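Local coordinates for cytosolic IMP-GMP specific 5'-nucleotidase (Legionella pneumophila subsp. pneumophila, PDB 4OHF), which hydrolyses selected nucleoside 5'-monophosphates such as IMP and GMP in the cytosol, as a magnesium-dependent HAD-type nucleotidase subject to allosteric regulation and substrate activation, at the interface of chains A and B and the interface of chains A and C. Coordinates in Å, arbitrary orientation; residue numbers count along the deposited sequence, not the author numbering. Chains: chain A/B/C, Cytosolic IMP-GMP specific 5'-nucleotidase.

Contact 1: the interface of chains A and B. Residues chain A 327, 330, 334, 410-411, 430; chain B 453, 455-456.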
# COMPACT_ATOMS: atom_id res chain seq x y z
N LEU A 327 -6.84 29.80 -19.38
CA LEU A 327 -6.71 31.04 -18.62
C LEU A 327 -7.30 32.23 -19.35
O LEU A 327 -7.90 33.11 -18.73
CB LEU A 327 -5.24 31.35 -18.31
CG LEU A 327 -4.66 30.77 -17.03
CD1 LEU A 327 -3.25 31.29 -16.88
CD2 LEU A 327 -5.49 31.19 -15.85
N GLU A 330 -10.92 32.37 -18.65
CA GLU A 330 -11.12 32.55 -17.22
C GLU A 330 -10.85 33.99 -16.81
O GLU A 330 -11.63 34.58 -16.09
CB GLU A 330 -10.21 31.62 -16.42
CG GLU A 330 -10.70 30.19 -16.27
CD GLU A 330 -11.43 29.95 -14.97
OE1 GLU A 330 -11.01 30.50 -13.92
OE2 GLU A 330 -12.42 29.18 -14.99
N GLN A 334 -13.48 36.91 -15.52
CA GLN A 334 -13.33 37.47 -14.19
C GLN A 334 -13.26 38.99 -14.29
O GLN A 334 -13.74 39.71 -13.41
CB GLN A 334 -12.08 36.89 -13.53
CG GLN A 334 -12.18 35.37 -13.35
CD GLN A 334 -11.14 34.79 -12.41
OE1 GLN A 334 -11.25 33.63 -11.97
NE2 GLN A 334 -10.12 35.59 -12.09
N PHE A 410 -10.74 27.17 -11.89
CA PHE A 410 -9.91 27.27 -10.70
C PHE A 410 -10.69 27.33 -9.39
O PHE A 410 -10.10 27.28 -8.31
CB PHE A 410 -9.01 28.51 -10.82
CG PHE A 410 -7.91 28.38 -11.84
CD1 PHE A 410 -6.62 27.98 -11.46
CD2 PHE A 410 -8.14 28.65 -13.19
CE1 PHE A 410 -5.59 27.86 -12.39
CE2 PHE A 410 -7.12 28.54 -14.13
CZ PHE A 410 -5.84 28.14 -13.73
N ARG A 411 -12.01 27.43 -9.47
CA ARG A 411 -12.83 27.50 -8.27
C ARG A 411 -13.88 26.41 -8.20
O ARG A 411 -14.60 26.17 -9.16
CB ARG A 411 -13.53 28.85 -8.18
CG ARG A 411 -13.07 29.70 -7.02
CD ARG A 411 -11.73 30.24 -7.37
NE ARG A 411 -11.23 31.16 -6.41
CZ ARG A 411 -10.87 32.44 -6.51
NH1 ARG A 411 -10.44 32.95 -5.37
NH2 ARG A 411 -10.92 33.20 -7.61
N TYR A 430 2.96 29.91 -14.05
CA TYR A 430 2.04 29.44 -15.07
C TYR A 430 1.55 30.61 -15.91
O TYR A 430 1.49 31.75 -15.45
CB TYR A 430 0.86 28.67 -14.46
CG TYR A 430 -0.03 29.45 -13.51
CD1 TYR A 430 0.40 29.81 -12.24
CD2 TYR A 430 -1.34 29.77 -13.87
CE1 TYR A 430 -0.46 30.45 -11.35
CE2 TYR A 430 -2.19 30.41 -12.98
CZ TYR A 430 -1.74 30.74 -11.72
OH TYR A 430 -2.60 31.30 -10.82
N LEU B 453 -6.16 33.93 -6.08
CA LEU B 453 -5.23 33.12 -6.85
C LEU B 453 -4.25 34.05 -7.55
O LEU B 453 -4.59 35.19 -7.86
CB LEU B 453 -6.01 32.32 -7.88
CG LEU B 453 -6.97 31.27 -7.33
CD1 LEU B 453 -7.86 30.73 -8.44
CD2 LEU B 453 -6.16 30.15 -6.70
N HIS B 455 -3.47 34.49 -10.45
CA HIS B 455 -3.98 35.16 -11.64
C HIS B 455 -5.16 36.09 -11.33
O HIS B 455 -5.63 36.81 -12.21
CB HIS B 455 -4.35 34.16 -12.75
CG HIS B 455 -5.46 33.21 -12.39
ND1 HIS B 455 -5.26 32.09 -11.62
CD2 HIS B 455 -6.78 33.23 -12.70
CE1 HIS B 455 -6.40 31.45 -11.47
NE2 HIS B 455 -7.34 32.12 -12.12
N ASP B 456 -5.63 36.07 -10.08
CA ASP B 456 -6.73 36.93 -9.65
C ASP B 456 -6.31 38.38 -9.53
O ASP B 456 -5.24 38.68 -9.01
CB ASP B 456 -7.28 36.50 -8.29
CG ASP B 456 -8.21 35.33 -8.37
OD1 ASP B 456 -8.86 35.18 -9.42
OD2 ASP B 456 -8.29 34.56 -7.39

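Contact 2: the interface of chains A and C. Residues chain A 212, 244, 267, 280; chain C 256, 258, 268-269.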
# COMPACT_ATOMS: atom_id res chain seq x y z
N GLU A 212 6.40 10.89 -31.93
CA GLU A 212 7.45 10.28 -32.72
C GLU A 212 8.25 11.37 -33.43
O GLU A 212 7.75 12.48 -33.63
CB GLU A 212 6.81 9.32 -33.74
CG GLU A 212 7.80 8.42 -34.46
CD GLU A 212 7.27 7.00 -34.64
OE1 GLU A 212 8.00 6.17 -35.23
OE2 GLU A 212 6.13 6.73 -34.18
N LEU A 244 9.53 10.50 -28.28
CA LEU A 244 8.97 9.31 -27.63
C LEU A 244 9.54 9.28 -26.22
O LEU A 244 9.97 8.24 -25.72
CB LEU A 244 9.39 8.02 -28.36
CG LEU A 244 8.57 7.53 -29.55
CD1 LEU A 244 9.25 6.30 -30.12
CD2 LEU A 244 7.15 7.19 -29.12
N MET A 267 18.30 4.17 -35.15
CA MET A 267 18.85 4.48 -33.84
C MET A 267 19.93 3.52 -33.35
O MET A 267 19.99 2.37 -33.76
CB MET A 267 17.72 4.49 -32.80
CG MET A 267 16.56 5.39 -33.15
SD MET A 267 15.17 5.02 -32.07
CE MET A 267 14.29 3.80 -33.09
N GLN A 280 15.69 9.41 -28.43
CA GLN A 280 14.40 8.77 -28.20
C GLN A 280 14.44 8.18 -26.77
O GLN A 280 15.50 7.78 -26.31
CB GLN A 280 14.16 7.68 -29.25
CG GLN A 280 12.76 7.13 -29.21
CD GLN A 280 12.45 6.18 -30.36
OE1 GLN A 280 12.54 6.56 -31.54
NE2 GLN A 280 12.07 4.95 -30.03
N ARG C 256 8.40 -0.84 -25.59
CA ARG C 256 8.35 -1.24 -26.99
C ARG C 256 9.54 -2.01 -27.54
O ARG C 256 10.65 -1.97 -26.99
CB ARG C 256 8.07 -0.02 -27.89
CG ARG C 256 9.10 1.13 -27.80
CD ARG C 256 9.09 2.02 -29.07
NE ARG C 256 7.75 2.45 -29.47
CZ ARG C 256 6.95 3.24 -28.74
NH1 ARG C 256 5.75 3.57 -29.19
NH2 ARG C 256 7.36 3.70 -27.55
N LEU C 258 12.30 -2.94 -30.56
CA LEU C 258 13.13 -2.18 -31.48
C LEU C 258 13.73 -3.24 -32.40
O LEU C 258 14.21 -4.27 -31.95
CB LEU C 258 14.23 -1.43 -30.73
CG LEU C 258 13.75 -0.19 -29.96
CD1 LEU C 258 14.88 0.43 -29.16
CD2 LEU C 258 13.21 0.82 -30.95
N THR C 268 15.57 0.32 -35.53
CA THR C 268 14.44 1.09 -36.03
C THR C 268 13.23 0.75 -35.18
O THR C 268 13.12 -0.36 -34.67
CB THR C 268 14.11 0.73 -37.49
OG1 THR C 268 13.33 -0.47 -37.51
CG2 THR C 268 15.38 0.50 -38.27
N ASN C 269 12.33 1.71 -35.00
CA ASN C 269 11.13 1.47 -34.21
C ASN C 269 10.31 0.44 -34.97
O ASN C 269 10.37 0.38 -36.19
CB ASN C 269 10.30 2.74 -34.03
CG ASN C 269 10.96 3.74 -33.12
OD1 ASN C 269 11.44 3.39 -32.05
ND2 ASN C 269 10.98 5.00 -33.53

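Contact 3: the interface of chains A and B. Residues chain A 348, 351, 388, 391, 395; chain B 445, 447-449.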
# COMPACT_ATOMS: atom_id res chain seq x y z
N MET A 348 -19.09 41.81 2.46
CA MET A 348 -18.41 40.95 3.41
C MET A 348 -17.87 41.83 4.54
O MET A 348 -17.94 41.46 5.71
CB MET A 348 -17.25 40.20 2.75
CG MET A 348 -17.68 39.11 1.78
SD MET A 348 -18.49 37.75 2.64
CE MET A 348 -17.19 36.54 2.73
N LYS A 351 -20.49 42.91 6.62
CA LYS A 351 -20.96 41.78 7.38
C LYS A 351 -20.05 41.63 8.59
O LYS A 351 -20.51 41.45 9.71
CB LYS A 351 -20.91 40.51 6.53
CG LYS A 351 -21.50 39.32 7.25
CD LYS A 351 -21.26 38.01 6.53
CE LYS A 351 -21.63 36.86 7.45
NZ LYS A 351 -21.58 35.55 6.74
N ASP A 388 -26.27 39.01 4.22
CA ASP A 388 -25.89 37.66 3.82
C ASP A 388 -26.66 37.28 2.57
O ASP A 388 -26.08 36.74 1.62
CB ASP A 388 -26.19 36.65 4.93
CG ASP A 388 -24.92 36.07 5.52
OD1 ASP A 388 -24.81 36.07 6.77
OD2 ASP A 388 -24.05 35.61 4.73
N ILE A 391 -25.23 38.78 -0.32
CA ILE A 391 -23.96 38.17 -0.68
C ILE A 391 -24.12 36.92 -1.53
O ILE A 391 -23.43 36.76 -2.54
CB ILE A 391 -23.11 37.82 0.58
CG1 ILE A 391 -22.60 39.10 1.25
CG2 ILE A 391 -21.93 36.94 0.20
CD1 ILE A 391 -22.00 38.89 2.62
N LEU A 395 -23.04 36.29 -5.43
CA LEU A 395 -22.22 35.18 -5.90
C LEU A 395 -22.96 34.47 -7.03
O LEU A 395 -22.36 34.00 -8.00
CB LEU A 395 -21.95 34.18 -4.77
CG LEU A 395 -21.08 34.62 -3.59
CD1 LEU A 395 -21.17 33.55 -2.54
CD2 LEU A 395 -19.62 34.87 -4.02
N TYR B 445 -24.12 32.40 9.55
CA TYR B 445 -23.74 31.73 8.31
C TYR B 445 -22.27 32.14 8.09
O TYR B 445 -21.99 33.29 7.74
CB TYR B 445 -24.58 32.22 7.13
CG TYR B 445 -24.42 31.42 5.84
CD1 TYR B 445 -25.35 30.45 5.48
CD2 TYR B 445 -23.36 31.66 4.97
CE1 TYR B 445 -25.24 29.73 4.29
CE2 TYR B 445 -23.23 30.95 3.77
CZ TYR B 445 -24.18 29.98 3.43
OH TYR B 445 -24.07 29.26 2.25
N ARG B 447 -18.79 32.35 6.22
CA ARG B 447 -18.22 32.35 4.87
C ARG B 447 -16.73 32.68 4.96
O ARG B 447 -16.28 33.35 5.90
CB ARG B 447 -18.89 33.38 3.96
CG ARG B 447 -20.29 33.05 3.50
CD ARG B 447 -20.94 34.26 2.82
NE ARG B 447 -22.31 33.98 2.40
CZ ARG B 447 -22.62 33.11 1.45
NH1 ARG B 447 -21.65 32.45 0.82
NH2 ARG B 447 -23.89 32.88 1.15
N ALA B 448 -15.97 32.24 3.96
CA ALA B 448 -14.55 32.52 3.94
C ALA B 448 -14.26 33.69 3.01
O ALA B 448 -14.90 33.84 1.98
CB ALA B 448 -13.80 31.31 3.49
N ASN B 449 -13.28 34.51 3.39
CA ASN B 449 -12.88 35.63 2.55
C ASN B 449 -12.10 34.99 1.41
O ASN B 449 -11.37 34.03 1.64
CB ASN B 449 -11.96 36.55 3.34
CG ASN B 449 -12.60 37.06 4.62
OD1 ASN B 449 -11.90 37.37 5.60
ND2 ASN B 449 -13.93 37.16 4.63

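Contact 1: the interface of chains A and B
B:His455 points an edge of its imidazole into the ring face of A:Phe410: CE1 of B:His455 stands over the centre of the phenyl ring, 3.4 Å from A:Phe410 CG. One imidazole face receives the methyl CD2 of A:Leu327, displaced toward the rim and 4.0 Å from B:His455 CD2. On the ND1 side, the OH of A:Tyr430 meets the imidazole edge in plane, 2.9 Å from B:His455 ND1, a hydrogen bond whose direction is not decided; the two side chains cross at about a right angle. The first torsion of B:His455 (chi1 63°) sets CG between the backbone N and carbonyl carbon, turning the ring into this frame of aromatic and aliphatic groups.

The next residue, B:Asp456, is gripped at both oxygens. A:Gln334 NE2 donates to B:Asp456 OD1 at 3.0 Å, nearly along the C-O axis, with the amide and carboxylate planes 30° apart. A:Arg411 NH2 forms a salt bridge to B:Asp456 OD2 at 3.0 Å, and the backbone N of B:Leu453 also donates to OD2, steadying the carboxylate from within chain B. B:Leu453 CD1 fills in beside A:Phe410 CB and over one guanidinium face.

Chain B contributes a C-terminal loop segment, residues 453 to 456; chain A receives it between the start of helix 327-364, the loop leading into strand 411-412, and strand 429-431.

Contact 2: the interface of chains A and C
A:Gln280 and C:Asn269 meet amide to amide in a paired, two-bond arrangement. A:Gln280 NE2 donates to C:Asn269 OD1 at 2.6 Å, nearly straight, in the carbonyl plane and on a lone pair. The return bond, from C:Asn269 ND2 to A:Gln280 OE1, measures 3.0 Å, its donor tilted 20° from the carbonyl plane. The two bonds use a donor and an acceptor of each carboxamide, and the planes are nearly coplanar, 27° apart; together this should restrict rotation of both groups. A:Met267 crosses C:Asn269 at about a right angle and presents its terminal methyl CE to the amide; this A:Met267 CE lies 3.8 Å from C:Leu258 CD2 and also approaches the backbone of C:Thr268. Beside the amide pair, also in the first shell, A:Leu244 caps one face of the C:Arg256 guanidinium: A:Leu244 CD1 sits over its centre, while A:Leu244 CD2 is 3.8 Å from C:Arg256 NH2.

The reach of A:Gln280 comes from an extended chain, with CG opposite the backbone N (chi1 -171°). Farther out, the carboxylate of A:Glu212 stands almost perpendicular to the asparagine amide, its OE1 3.6 Å from C:Asn269 ND2, and at most adds a longer-range electrostatic influence.

The whole A-C interface is two-fold symmetric, so this patch has a twin with the chains exchanged. Strands 267-269 and 277-281 and the loop residues A:Glu212 and A:Leu244 supply the chain A side; chain C brings the loop residue C:Arg256 and strands 257-260 and 267-269.

Contact 3: the interface of chains A and B
B:Arg447 lies along helix 376-398 of chain A, running opposite in direction to A:Asp388, A:Ile391 and A:Leu395, and with A:Met348 makes the more closely packed part of the contact. Its chain is extended from CG to NE, which carries the guanidinium along this row. A:Ile391 CG2 packs 3.9 Å from B:Arg447 CD, and the twice-bent chain of A:Met348 brings its CE 3.8 Å from B:Arg447 CB. At the guanidinium edge, in plane, A:Asp388 OD2 forms a salt bridge with B:Arg447 NE at 3.3 Å; the hydrogen bond there is weak, and the carboxylate and guanidinium planes are 46° apart.

A:Lys351 ties the polar cluster together. With CG opposite the backbone N (chi1 -176°) and the rest of the chain extended, NZ donates to the backbone O of B:Tyr445 nearly along the C=O axis. A:Lys351 NZ also donates to A:Asp388 OD2 at 3.2 Å. The carboxylate thus lies between two basic groups, which probably favours its charged form and holds both in place.

The looser rim hides little surface: A:Leu395 CD1 reaches 3.6 Å from B:Arg447 NH1, and B:Ala448 and B:Asn449 meet the terminal methyl of A:Met348.

Here strand 445-446 of chain B and the loop after it lie against the long helices 327-364 and 376-398 of chain A.

Contacts 1 and 3 belong to the same A-B interface, their C-alpha centres about 20 Å apart. In both, helix 327-364 of chain A meets the C-terminal segment of chain B: its beginning serves contact 1 and its later part contact 3, so the stretch of chain B from 445 to 456 appears to follow this helix. Contact 2, centred about 39 Å from contact 1 and 57 Å from contact 3, uses different elements and joins chain A to chain C. One subunit therefore engages two neighbours through separate surfaces, consistent with the four-copy deposited assembly, though the contacts alone do not establish it as the biological unit.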